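Local coordinates for probable translation initiation factor eIF-2B subunit beta (Schizosaccharomyces pombe, PDB 5B04), which forms part of the eIF2B complex, which catalyses exchange of GDP for GTP on the gamma subunit of eukaryotic initiation factor 2, at residues C[307-319]-C[366-378]. Sequence-based numbering, arbitrary orientation.
Sequences RHHATPVVVCSGI and PDLVDLFITNLGG
V315 and F372 sit side by side on neighbouring parallel strands, 313-316 and 371-374, of the mostly parallel, Rossmann-like sheet in this eIF2B subunit. From V315 to S317 the ladder is regular: V315 N donates to L371 O (2.8 Å), V315 O accepts from I373 N, and S317 N reaches I373 O. Beta-branched valines suit such an inner strand, being compact and at ease in extended backbone. With CG1 anti to its backbone N (chi1 178°), V315 lays CB and CG1 along the CD1-CE1 side of F372, while CG2 meets V369 CG1. That same V369 methyl lies over one face of the phenyl ring, offset toward its rim, and L293 from strand 293-296 joins this apolar cluster. On the other side of the sheet V314 CG1 packs against I373 CG1 at 3.7 Å and C316 SG against I373 CB; there L371 and V314 also pack on I385 and L387 of a neighbouring delta subunit.

Where the strands begin, R307, ending helix 299-308, suits its exposed place: its long, bent chain lies along L368, R307 NE 3.4 Å from L368 CD2. R307 NH2 is 4.2 Å from D370 OD2, probably an attraction of charges alone, since the oxygen lies well out of the guanidinium plane. D370 OD2 takes V313 N on its anti side in a nearly straight bond (169°); V313 O accepts from D370 N and, weakly, L371 N.

At the far end I319 sets its broad aliphatic surface against L376, on a turn where T374 OG1 accepts from L376 N, an ST turn. N375 CG sits between its backbone N and carbonyl carbon (chi1 48°), turning N375 OD1 to accept from I319 N at 3.1 Å.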
loop_
_atom_site.group_PDB
_atom_site.type_symbol
_atom_site.label_atom_id
_atom_site.label_comp_id
_atom_site.label_asym_id
_atom_site.label_seq_id
_atom_site.Cartn_x
_atom_site.Cartn_y
_atom_site.Cartn_z
ATOM N N ARG C 307 -1.319 7.094 3.584
ATOM C CA ARG C 307 -2.645 6.629 3.193
ATOM C C ARG C 307 -2.676 6.282 1.710
ATOM O O ARG C 307 -3.324 5.320 1.297
ATOM C CB ARG C 307 -3.699 7.694 3.509
ATOM C CG ARG C 307 -5.122 7.308 3.132
ATOM C CD ARG C 307 -5.599 6.102 3.925
ATOM N NE ARG C 307 -5.308 6.239 5.350
ATOM C CZ ARG C 307 -5.753 5.409 6.287
ATOM N NH1 ARG C 307 -6.520 4.378 5.956
ATOM N NH2 ARG C 307 -5.435 5.610 7.559
ATOM N N HIS C 308 -1.957 7.070 0.918
ATOM C CA HIS C 308 -1.921 6.899 -0.528
ATOM C C HIS C 308 -1.209 5.610 -0.921
ATOM O O HIS C 308 -1.583 4.956 -1.895
ATOM C CB HIS C 308 -1.233 8.101 -1.178
ATOM C CG HIS C 308 -1.422 8.179 -2.660
ATOM N ND1 HIS C 308 -0.431 7.839 -3.556
ATOM C CD2 HIS C 308 -2.484 8.568 -3.404
ATOM C CE1 HIS C 308 -0.876 8.012 -4.788
ATOM N NE2 HIS C 308 -2.118 8.455 -4.723
ATOM N N HIS C 309 -0.182 5.251 -0.159
ATOM C CA HIS C 309 0.597 4.049 -0.436
ATOM C C HIS C 309 0.124 2.873 0.411
ATOM O O HIS C 309 0.774 1.826 0.448
ATOM C CB HIS C 309 2.085 4.307 -0.188
ATOM C CG HIS C 309 2.693 5.301 -1.127
ATOM N ND1 HIS C 309 3.826 5.032 -1.864
ATOM C CD2 HIS C 309 2.328 6.566 -1.448
ATOM C CE1 HIS C 309 4.133 6.087 -2.598
ATOM N NE2 HIS C 309 3.240 7.031 -2.364
ATOM N N ALA C 310 -1.008 3.058 1.085
ATOM C CA ALA C 310 -1.590 2.044 1.965
ATOM C C ALA C 310 -0.608 1.585 3.042
ATOM O O ALA C 310 -0.548 0.402 3.376
ATOM C CB ALA C 310 -2.079 0.851 1.153
ATOM N N THR C 311 0.156 2.528 3.584
ATOM C CA THR C 311 1.112 2.229 4.643
ATOM C C THR C 311 0.539 2.598 6.010
ATOM O O THR C 311 0.055 3.713 6.202
ATOM C CB THR C 311 2.442 2.976 4.426
ATOM O OG1 THR C 311 2.993 2.616 3.154
ATOM C CG2 THR C 311 3.441 2.627 5.523
ATOM N N PRO C 312 0.585 1.651 6.963
ATOM C CA PRO C 312 0.074 1.852 8.324
ATOM C C PRO C 312 0.738 3.017 9.056
ATOM O O PRO C 312 1.952 3.196 8.967
ATOM C CB PRO C 312 0.403 0.528 9.020
ATOM C CG PRO C 312 0.481 -0.466 7.920
ATOM C CD PRO C 312 1.061 0.273 6.754
ATOM N N VAL C 313 -0.065 3.796 9.775
ATOM C CA VAL C 313 0.450 4.895 10.583
ATOM C C VAL C 313 0.318 4.571 12.066
ATOM O O VAL C 313 -0.791 4.430 12.585
ATOM C CB VAL C 313 -0.284 6.217 10.283
ATOM C CG1 VAL C 313 0.106 7.287 11.294
ATOM C CG2 VAL C 313 0.011 6.680 8.868
ATOM N N VAL C 314 1.455 4.447 12.742
ATOM C CA VAL C 314 1.469 4.147 14.168
ATOM C C VAL C 314 1.896 5.376 14.961
ATOM O O VAL C 314 2.778 6.122 14.537
ATOM C CB VAL C 314 2.414 2.976 14.489
ATOM C CG1 VAL C 314 2.084 2.388 15.851
ATOM C CG2 VAL C 314 2.313 1.908 13.416
ATOM N N VAL C 315 1.264 5.586 16.111
ATOM C CA VAL C 315 1.578 6.735 16.951
ATOM C C VAL C 315 1.965 6.308 18.362
ATOM O O VAL C 315 1.196 5.638 19.051
ATOM C CB VAL C 315 0.392 7.715 17.029
ATOM C CG1 VAL C 315 0.729 8.884 17.943
ATOM C CG2 VAL C 315 0.023 8.207 15.640
ATOM N N CYS C 316 3.163 6.698 18.783
ATOM C CA CYS C 316 3.637 6.407 20.131
ATOM C C CYS C 316 3.487 7.633 21.024
ATOM O O CYS C 316 4.127 8.659 20.795
ATOM C CB CYS C 316 5.096 5.947 20.102
ATOM S SG CYS C 316 5.392 4.465 19.115
ATOM N N SER C 317 2.641 7.522 22.043
ATOM C CA SER C 317 2.365 8.651 22.923
ATOM C C SER C 317 1.869 8.214 24.295
ATOM O O SER C 317 1.120 7.247 24.416
ATOM C CB SER C 317 1.334 9.579 22.279
ATOM O OG SER C 317 1.037 10.676 23.125
ATOM N N GLY C 318 2.292 8.937 25.327
ATOM C CA GLY C 318 1.800 8.700 26.669
ATOM C C GLY C 318 0.369 9.185 26.788
ATOM O O GLY C 318 -0.036 10.110 26.085
ATOM N N ILE C 319 -0.399 8.566 27.679
ATOM C CA ILE C 319 -1.814 8.896 27.829
ATOM C C ILE C 319 -2.044 10.296 28.394
ATOM O O ILE C 319 -3.167 10.799 28.377
ATOM C CB ILE C 319 -2.538 7.871 28.729
ATOM C CG1 ILE C 319 -1.594 7.317 29.801
ATOM C CG2 ILE C 319 -3.088 6.728 27.891
ATOM C CD1 ILE C 319 -1.285 8.274 30.939
ATOM N N PRO C 366 -8.262 11.843 12.922
ATOM C CA PRO C 366 -8.140 10.557 13.621
ATOM C C PRO C 366 -8.226 9.337 12.706
ATOM O O PRO C 366 -7.813 8.248 13.108
ATOM C CB PRO C 366 -9.324 10.578 14.596
ATOM C CG PRO C 366 -10.293 11.539 14.003
ATOM C CD PRO C 366 -9.451 12.594 13.356
ATOM N N ASP C 367 -8.744 9.513 11.496
ATOM C CA ASP C 367 -8.936 8.393 10.582
ATOM C C ASP C 367 -7.645 7.968 9.887
ATOM O O ASP C 367 -7.622 6.961 9.180
ATOM C CB ASP C 367 -9.997 8.741 9.537
ATOM C CG ASP C 367 -11.364 8.969 10.148
ATOM O OD1 ASP C 367 -11.587 8.517 11.292
ATOM O OD2 ASP C 367 -12.215 9.598 9.487
ATOM N N LEU C 368 -6.576 8.730 10.088
ATOM C CA LEU C 368 -5.299 8.419 9.451
ATOM C C LEU C 368 -4.341 7.711 10.403
ATOM O O LEU C 368 -3.203 7.416 10.040
ATOM C CB LEU C 368 -4.645 9.689 8.903
ATOM C CG LEU C 368 -5.356 10.356 7.723
ATOM C CD1 LEU C 368 -4.429 11.340 7.026
ATOM C CD2 LEU C 368 -5.875 9.314 6.743
ATOM N N VAL C 369 -4.802 7.441 11.619
ATOM C CA VAL C 369 -4.001 6.696 12.582
ATOM C C VAL C 369 -4.542 5.281 12.739
ATOM O O VAL C 369 -5.692 5.087 13.131
ATOM C CB VAL C 369 -3.974 7.385 13.957
ATOM C CG1 VAL C 369 -3.210 6.531 14.958
ATOM C CG2 VAL C 369 -3.353 8.769 13.845
ATOM N N ASP C 370 -3.708 4.293 12.429
ATOM C CA ASP C 370 -4.116 2.897 12.520
ATOM C C ASP C 370 -3.985 2.363 13.941
ATOM O O ASP C 370 -4.858 1.644 14.424
ATOM C CB ASP C 370 -3.289 2.032 11.565
ATOM C CG ASP C 370 -3.577 2.335 10.109
ATOM O OD1 ASP C 370 -4.602 1.844 9.592
ATOM O OD2 ASP C 370 -2.776 3.058 9.481
ATOM N N LEU C 371 -2.893 2.721 14.607
ATOM C CA LEU C 371 -2.611 2.192 15.935
ATOM C C LEU C 371 -1.948 3.218 16.849
ATOM O O LEU C 371 -1.028 3.928 16.442
ATOM C CB LEU C 371 -1.723 0.950 15.825
ATOM C CG LEU C 371 -1.284 0.309 17.142
ATOM C CD1 LEU C 371 -2.484 -0.249 17.888
ATOM C CD2 LEU C 371 -0.247 -0.774 16.895
ATOM N N PHE C 372 -2.425 3.290 18.088
ATOM C CA PHE C 372 -1.791 4.113 19.109
ATOM C C PHE C 372 -0.984 3.244 20.066
ATOM O O PHE C 372 -1.533 2.357 20.720
ATOM C CB PHE C 372 -2.831 4.916 19.894
ATOM C CG PHE C 372 -3.338 6.133 19.173
ATOM C CD1 PHE C 372 -2.586 7.295 19.138
ATOM C CD2 PHE C 372 -4.572 6.120 18.545
ATOM C CE1 PHE C 372 -3.051 8.419 18.481
ATOM C CE2 PHE C 372 -5.044 7.240 17.887
ATOM C CZ PHE C 372 -4.282 8.391 17.856
ATOM N N ILE C 373 0.319 3.495 20.139
ATOM C CA ILE C 373 1.165 2.831 21.122
ATOM C C ILE C 373 1.280 3.704 22.366
ATOM O O ILE C 373 1.888 4.774 22.330
ATOM C CB ILE C 373 2.570 2.534 20.568
ATOM C CG1 ILE C 373 2.493 1.496 19.447
ATOM C CG2 ILE C 373 3.485 2.035 21.677
ATOM C CD1 ILE C 373 2.096 0.115 19.922
ATOM N N THR C 374 0.683 3.251 23.462
ATOM C CA THR C 374 0.681 4.021 24.701
ATOM C C THR C 374 1.278 3.225 25.854
ATOM O O THR C 374 1.585 2.043 25.709
ATOM C CB THR C 374 -0.744 4.460 25.088
ATOM O OG1 THR C 374 -1.515 3.311 25.463
ATOM C CG2 THR C 374 -1.423 5.166 23.924
ATOM N N ASN C 375 1.441 3.881 26.999
ATOM C CA ASN C 375 1.931 3.210 28.197
ATOM C C ASN C 375 0.853 2.327 28.816
ATOM O O ASN C 375 1.121 1.548 29.730
ATOM C CB ASN C 375 2.431 4.232 29.220
ATOM C CG ASN C 375 1.452 5.367 29.437
ATOM O OD1 ASN C 375 0.909 5.921 28.483
ATOM N ND2 ASN C 375 1.221 5.718 30.697
ATOM N N LEU C 376 -0.368 2.458 28.309
ATOM C CA LEU C 376 -1.469 1.596 28.718
ATOM C C LEU C 376 -1.606 0.426 27.752
ATOM O O LEU C 376 -2.366 -0.511 27.996
ATOM C CB LEU C 376 -2.780 2.383 28.787
ATOM C CG LEU C 376 -3.174 2.999 30.133
ATOM C CD1 LEU C 376 -2.046 3.834 30.719
ATOM C CD2 LEU C 376 -4.437 3.835 29.977
ATOM N N GLY C 377 -0.861 0.489 26.652
ATOM C CA GLY C 377 -0.890 -0.557 25.647
ATOM C C GLY C 377 -1.271 -0.041 24.271
ATOM O O GLY C 377 -1.376 1.166 24.057
ATOM N N GLY C 378 -1.478 -0.964 23.338
ATOM C CA GLY C 378 -1.861 -0.606 21.985
ATOM C C GLY C 378 -3.366 -0.595 21.801
ATOM O O GLY C 378 -4.046 -1.570 22.126
#